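Local coordinates for protein pyruvate formate-lyase 2 (Archaeoglobus fulgidus, PDB 2F3O) that belongs to the glycyl radical enzymes of the pyruvate formate-lyase family and probably acts as a lyase, though its physiological reaction is not established, at residues N306-T311 / R365-H370; V358-R363 / I389-N394. All blocks are in the same frame, centred on the assembly; numbering follows the deposited sequence.

Contact 1: N306-T311 / R365-H370; sequences NLWIKT and RQPNVH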
loop_
_atom_site.group_PDB
_atom_site.type_symbol
_atom_site.label_atom_id
_atom_site.label_comp_id
_atom_site.label_asym_id
_atom_site.label_seq_id
_atom_site.Cartn_x
_atom_site.Cartn_y
_atom_site.Cartn_z
ATOM N N ASN A 306 -3.858 9.424 48.002
ATOM C CA ASN A 306 -5.035 8.613 47.769
ATOM C C ASN A 306 -4.913 7.720 46.537
ATOM O O ASN A 306 -5.300 6.550 46.570
ATOM C CB ASN A 306 -6.222 9.533 47.589
ATOM C CG ASN A 306 -7.534 8.869 47.927
ATOM O OD1 ASN A 306 -7.760 7.680 47.696
ATOM N ND2 ASN A 306 -8.413 9.646 48.487
ATOM N N LEU A 307 -4.385 8.297 45.457
ATOM C CA LEU A 307 -4.112 7.568 44.218
ATOM C C LEU A 307 -3.096 6.433 44.441
ATOM O O LEU A 307 -3.369 5.277 44.094
ATOM C CB LEU A 307 -3.576 8.543 43.176
ATOM C CG LEU A 307 -3.874 8.424 41.679
ATOM C CD1 LEU A 307 -2.802 9.196 40.940
ATOM C CD2 LEU A 307 -3.888 7.014 41.195
ATOM N N TRP A 308 -1.940 6.776 45.017
ATOM C CA TRP A 308 -0.906 5.796 45.313
ATOM C C TRP A 308 -1.487 4.651 46.110
ATOM O O TRP A 308 -1.304 3.490 45.747
ATOM C CB TRP A 308 0.217 6.431 46.118
ATOM C CG TRP A 308 1.463 6.878 45.375
ATOM C CD1 TRP A 308 2.755 6.565 45.701
ATOM C CD2 TRP A 308 1.545 7.754 44.236
ATOM N NE1 TRP A 308 3.628 7.159 44.819
ATOM C CE2 TRP A 308 2.914 7.904 43.922
ATOM C CE3 TRP A 308 0.597 8.419 43.446
ATOM C CZ2 TRP A 308 3.351 8.682 42.862
ATOM C CZ3 TRP A 308 1.036 9.191 42.389
ATOM C CH2 TRP A 308 2.398 9.320 42.108
ATOM N N ILE A 309 -2.223 4.990 47.167
ATOM C CA ILE A 309 -2.819 3.989 48.063
ATOM C C ILE A 309 -3.847 3.087 47.368
ATOM O O ILE A 309 -3.926 1.882 47.653
ATOM C CB ILE A 309 -3.415 4.646 49.360
ATOM C CG1 ILE A 309 -2.295 5.159 50.259
ATOM C CG2 ILE A 309 -4.250 3.664 50.183
ATOM C CD1 ILE A 309 -2.768 5.793 51.520
ATOM N N LYS A 310 -4.596 3.647 46.423
ATOM C CA LYS A 310 -5.611 2.847 45.751
ATOM C C LYS A 310 -5.054 1.760 44.850
ATOM O O LYS A 310 -5.655 0.702 44.763
ATOM C CB LYS A 310 -6.661 3.709 45.050
ATOM C CG LYS A 310 -7.624 4.343 46.042
ATOM C CD LYS A 310 -8.929 4.783 45.421
ATOM C CE LYS A 310 -9.945 3.666 45.481
ATOM N NZ LYS A 310 -11.321 4.166 45.733
ATOM N N THR A 311 -3.881 1.971 44.250
ATOM C CA THR A 311 -3.260 0.925 43.413
ATOM C C THR A 311 -2.823 -0.331 44.182
ATOM O O THR A 311 -2.386 -1.307 43.578
ATOM C CB THR A 311 -2.057 1.428 42.608
ATOM O OG1 THR A 311 -0.903 1.459 43.448
ATOM C CG2 THR A 311 -2.320 2.812 42.042
ATOM N N ARG A 365 3.660 -1.525 48.774
ATOM C CA ARG A 365 4.113 -2.336 47.640
ATOM C C ARG A 365 3.784 -1.716 46.283
ATOM O O ARG A 365 4.403 -2.060 45.273
ATOM C CB ARG A 365 3.559 -3.766 47.705
ATOM C CG ARG A 365 2.051 -3.876 47.582
ATOM C CD ARG A 365 1.551 -5.332 47.438
ATOM N NE ARG A 365 1.336 -5.767 46.049
ATOM C CZ ARG A 365 0.246 -5.506 45.324
ATOM N NH1 ARG A 365 -0.739 -4.777 45.824
ATOM N NH2 ARG A 365 0.142 -5.953 44.080
ATOM N N GLN A 366 2.819 -0.800 46.259
ATOM C CA GLN A 366 2.335 -0.312 44.989
ATOM C C GLN A 366 1.847 1.125 44.913
ATOM O O GLN A 366 1.013 1.544 45.718
ATOM C CB GLN A 366 1.157 -1.165 44.469
ATOM C CG GLN A 366 1.473 -2.508 43.833
ATOM C CD GLN A 366 2.216 -2.418 42.530
ATOM O OE1 GLN A 366 2.080 -1.458 41.800
ATOM N NE2 GLN A 366 2.993 -3.442 42.219
ATOM N N PRO A 367 2.545 1.939 44.124
ATOM C CA PRO A 367 2.613 1.901 42.686
ATOM C C PRO A 367 4.091 1.543 42.446
ATOM O O PRO A 367 4.920 1.647 43.359
ATOM C CB PRO A 367 2.302 3.340 42.263
ATOM C CG PRO A 367 2.295 4.128 43.504
ATOM C CD PRO A 367 2.874 3.279 44.613
ATOM N N ASN A 368 4.443 1.071 41.266
ATOM C CA ASN A 368 5.842 0.865 41.028
ATOM C C ASN A 368 6.374 2.188 40.587
ATOM O O ASN A 368 6.147 2.582 39.458
ATOM C CB ASN A 368 6.074 -0.174 39.945
ATOM C CG ASN A 368 7.422 -0.827 40.076
ATOM O OD1 ASN A 368 8.296 -0.317 40.763
ATOM N ND2 ASN A 368 7.595 -1.968 39.432
ATOM N N VAL A 369 7.058 2.901 41.469
ATOM C CA VAL A 369 7.531 4.230 41.080
ATOM C C VAL A 369 8.898 4.273 40.386
ATOM O O VAL A 369 9.913 3.781 40.895
ATOM C CB VAL A 369 7.277 5.288 42.164
ATOM C CG1 VAL A 369 6.763 4.614 43.411
ATOM C CG2 VAL A 369 8.474 6.183 42.388
ATOM N N HIS A 370 8.888 4.865 39.199
ATOM C CA HIS A 370 10.028 4.844 38.320
ATOM C C HIS A 370 10.537 6.234 38.095
ATOM O O HIS A 370 9.807 7.106 37.639
ATOM C CB HIS A 370 9.621 4.253 36.996
ATOM C CG HIS A 370 9.250 2.811 37.074
ATOM N ND1 HIS A 370 8.488 2.188 36.114
ATOM C CD2 HIS A 370 9.541 1.864 37.994
ATOM C CE1 HIS A 370 8.333 0.918 36.429
ATOM N NE2 HIS A 370 8.958 0.696 37.571
#
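Pro367 CG sits over one face of the Trp308 indole, on its five-membered ring. Pro367 CG, 3.4 Å from the centroid of the Trp308 five-membered ring and near its normal (15°), makes a CH-pi contact displaced toward the rim. Pro367 CD is also close to Trp308 CD1, and the two side chains cross at about a right angle. Val369 CG1 comes obliquely to the nitrogen end of the indole, 4.3 Å from Trp308 NE1, which is hydrogen-bonded to Thr359 OG1. The second flat group, the Arg365 guanidinium, has Gln366 CG over the centre of one face, 3.5 Å above the plane; its NH1 and NH2 reach the carbonyls of Ile314 and Gln329, and Gln366 NE2 bonds to Asn332. Thr311 points its CB toward the loop. Thr311 OG1 lies between the backbone N and the carbonyl carbon (chi1 81°), where it donates back to Trp308 O at 3.1 Å. This bond spends the hydroxyl proton within 306-311; the nearby Gln366 carbonyl meets OG1 at a poor angle and is not bonded to it. Gln366 CB packs against Thr311 OG1 at 3.5 Å. The side chain of Asn368, next along, bonds to the backbone of Gly752, the predicted radical site, unmodified here. Apolar and CH-pi contact thus joins helix 297-310 to the loop leading into strand 368-373 of the glycyl radical barrel. No hydrogen bond spans the two segments: proline C-H groups meet a pi face, and Trp308 NE1, the Arg365 guanidinium nitrogens and Gln366 NE2 bond to other parts of the chain.

Contact 2: V358-R363 / I389-N394; sequences VTDRLR and ISSGCN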
loop_
_atom_site.group_PDB
_atom_site.type_symbol
_atom_site.label_atom_id
_atom_site.label_comp_id
_atom_site.label_asym_id
_atom_site.label_seq_id
_atom_site.Cartn_x
_atom_site.Cartn_y
_atom_site.Cartn_z
ATOM N N VAL A 358 5.454 11.592 48.688
ATOM C CA VAL A 358 4.345 10.685 48.970
ATOM C C VAL A 358 4.803 9.232 48.844
ATOM O O VAL A 358 4.420 8.386 49.652
ATOM C CB VAL A 358 3.067 11.010 48.137
ATOM C CG1 VAL A 358 3.419 11.404 46.784
ATOM C CG2 VAL A 358 2.128 9.841 48.045
ATOM N N THR A 359 5.689 8.963 47.891
ATOM C CA THR A 359 6.276 7.638 47.766
ATOM C C THR A 359 7.080 7.266 49.008
ATOM O O THR A 359 6.945 6.156 49.524
ATOM C CB THR A 359 7.171 7.526 46.513
ATOM O OG1 THR A 359 6.376 7.731 45.341
ATOM C CG2 THR A 359 7.822 6.156 46.448
ATOM N N ASP A 360 7.874 8.219 49.496
ATOM C CA ASP A 360 8.762 8.000 50.638
ATOM C C ASP A 360 7.973 7.740 51.922
ATOM O O ASP A 360 8.350 6.880 52.739
ATOM C CB ASP A 360 9.693 9.211 50.837
ATOM C CG ASP A 360 10.955 8.871 51.660
ATOM O OD1 ASP A 360 11.170 7.671 51.994
ATOM O OD2 ASP A 360 11.748 9.812 51.951
ATOM N N ARG A 361 6.885 8.490 52.084
ATOM C CA ARG A 361 6.044 8.391 53.261
ATOM C C ARG A 361 5.311 7.053 53.292
ATOM O O ARG A 361 5.273 6.386 54.323
ATOM C CB ARG A 361 5.043 9.556 53.298
ATOM C CG ARG A 361 3.780 9.304 54.149
ATOM C CD ARG A 361 4.037 9.395 55.664
ATOM N NE ARG A 361 2.799 9.409 56.448
ATOM C CZ ARG A 361 2.020 10.484 56.616
ATOM N NH1 ARG A 361 2.340 11.652 56.046
ATOM N NH2 ARG A 361 0.911 10.390 57.354
ATOM N N LEU A 362 4.758 6.658 52.150
ATOM C CA LEU A 362 3.837 5.538 52.107
ATOM C C LEU A 362 4.513 4.197 52.249
ATOM O O LEU A 362 4.006 3.344 52.957
ATOM C CB LEU A 362 3.001 5.562 50.830
ATOM C CG LEU A 362 1.544 6.020 50.964
ATOM C CD1 LEU A 362 1.320 6.827 52.212
ATOM C CD2 LEU A 362 1.064 6.793 49.743
ATOM N N ARG A 363 5.646 4.019 51.577
ATOM C CA ARG A 363 6.384 2.748 51.556
ATOM C C ARG A 363 5.549 1.493 51.380
ATOM O O ARG A 363 5.820 0.488 52.030
ATOM C CB ARG A 363 7.248 2.601 52.798
ATOM C CG ARG A 363 8.028 3.826 53.048
ATOM C CD ARG A 363 9.249 3.575 53.853
ATOM N NE ARG A 363 10.190 4.673 53.673
ATOM C CZ ARG A 363 11.367 4.740 54.283
ATOM N NH1 ARG A 363 11.732 3.772 55.108
ATOM N NH2 ARG A 363 12.187 5.752 54.038
ATOM N N ILE A 389 16.228 6.548 49.507
ATOM C CA ILE A 389 16.775 5.215 49.283
ATOM C C ILE A 389 17.586 4.730 50.470
ATOM O O ILE A 389 17.327 3.640 50.974
ATOM C CB ILE A 389 17.623 5.164 47.996
ATOM C CG1 ILE A 389 16.728 5.335 46.767
ATOM C CG2 ILE A 389 18.322 3.855 47.880
ATOM C CD1 ILE A 389 17.474 5.272 45.446
ATOM N N SER A 390 18.511 5.571 50.941
ATOM C CA SER A 390 19.360 5.271 52.112
ATOM C C SER A 390 18.598 5.019 53.415
ATOM O O SER A 390 18.991 4.162 54.211
ATOM C CB SER A 390 20.370 6.383 52.354
ATOM O OG SER A 390 19.711 7.605 52.599
ATOM N N SER A 391 17.495 5.743 53.612
ATOM C CA SER A 391 16.604 5.504 54.741
ATOM C C SER A 391 15.657 4.323 54.505
ATOM O O SER A 391 14.599 4.239 55.119
ATOM C CB SER A 391 15.818 6.766 55.098
ATOM O OG SER A 391 14.949 7.138 54.047
ATOM N N GLY A 392 16.036 3.422 53.609
ATOM C CA GLY A 392 15.369 2.138 53.455
ATOM C C GLY A 392 13.970 2.096 52.876
ATOM O O GLY A 392 13.225 1.161 53.163
ATOM N N CYS A 393 13.613 3.082 52.058
ATOM C CA CYS A 393 12.280 3.129 51.452
ATOM C C CYS A 393 11.990 1.962 50.527
ATOM O O CYS A 393 10.852 1.490 50.485
ATOM C CB CYS A 393 12.042 4.448 50.724
ATOM S SG CYS A 393 12.955 4.584 49.188
ATOM N N ASN A 394 13.017 1.520 49.796
ATOM C CA ASN A 394 12.988 0.278 49.037
ATOM C C ASN A 394 11.823 0.149 48.068
ATOM O O ASN A 394 11.224 -0.924 47.954
ATOM C CB ASN A 394 13.003 -0.918 49.997
ATOM C CG ASN A 394 14.336 -1.085 50.700
ATOM O OD1 ASN A 394 15.265 -0.288 50.497
ATOM N ND2 ASN A 394 14.443 -2.127 51.527
#
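Arg363 and Cys393 bring two helix C-termini together, their CA atoms 5.9 Å apart. Arg363, the first residue beyond helix 350-362, takes positive phi (44°). Helix 379-390 ends in a Schellman motif with Gly392, also of positive phi, as its C-prime residue: Gly392 N bonds to Ile389 O, and Cys393 N to Ala388 O. Both helices belong to successive beta-alpha-beta units, joining the parallel strands 334-338, 368-373 and 396-400. Between the two helix ends the contact is carried by the Arg363 side chain, which runs extended from CG to NE and lays its guanidinium beside the second helix end. Arg363 NH1 donates to Ser391 O at 2.9 Å; Arg363 NH2 adds weak bonds to the same oxygen and to Ser391 OG. That hydroxyl is also bonded to the backbone oxygens of Glu387 and Ala388 in the last turn. Asp360 holds the guanidinium from its own helix: Arg363 NE bonds to Asp360 O at 3.0 Å, and NH2 forms a nearly straight salt bridge (170°) to the syn side of Asp360 OD1, which lies only 3° out of the guanidinium plane. The bonds from NE, NH1 and NH2, two of them weak, probably limit turning of the guanidinium. The arginine charge is probably stabilised both by this carboxylate and by the carbonyl-rich end of helix 379-390. An alanine at Arg363 would probably leave Asp360 OD1 without its ion-pair partner, Ser391 O without the N-H groups that reach it, and a gap beside Cys393. One face of the group is covered by backbone: Cys393 CA lies over its centre, 3.4 Å from Arg363 CZ.

Overall arrangement
From the N terminus, helix 297-310 supplies 306-311, the first half of contact 1. The chain then forms strand 334-338 and helix 350-362, whose end at 358-363 opens contact 2. Contact 1 closes at 365-370, on the way into strand 368-373; contact 2 closes only after helix 379-390, at 389-394. The two loops therefore cross. Their centres are 12 Å apart, and helix 350-362 bridges them: Thr359 CG2 packs on Val369 CG1, while Leu362 CD2 touches Trp308 and Ile309. Together they tie helix 297-310 to the entry of the second strand of the five-stranded sheet, and the end of helix 350-362 to that of helix 379-390.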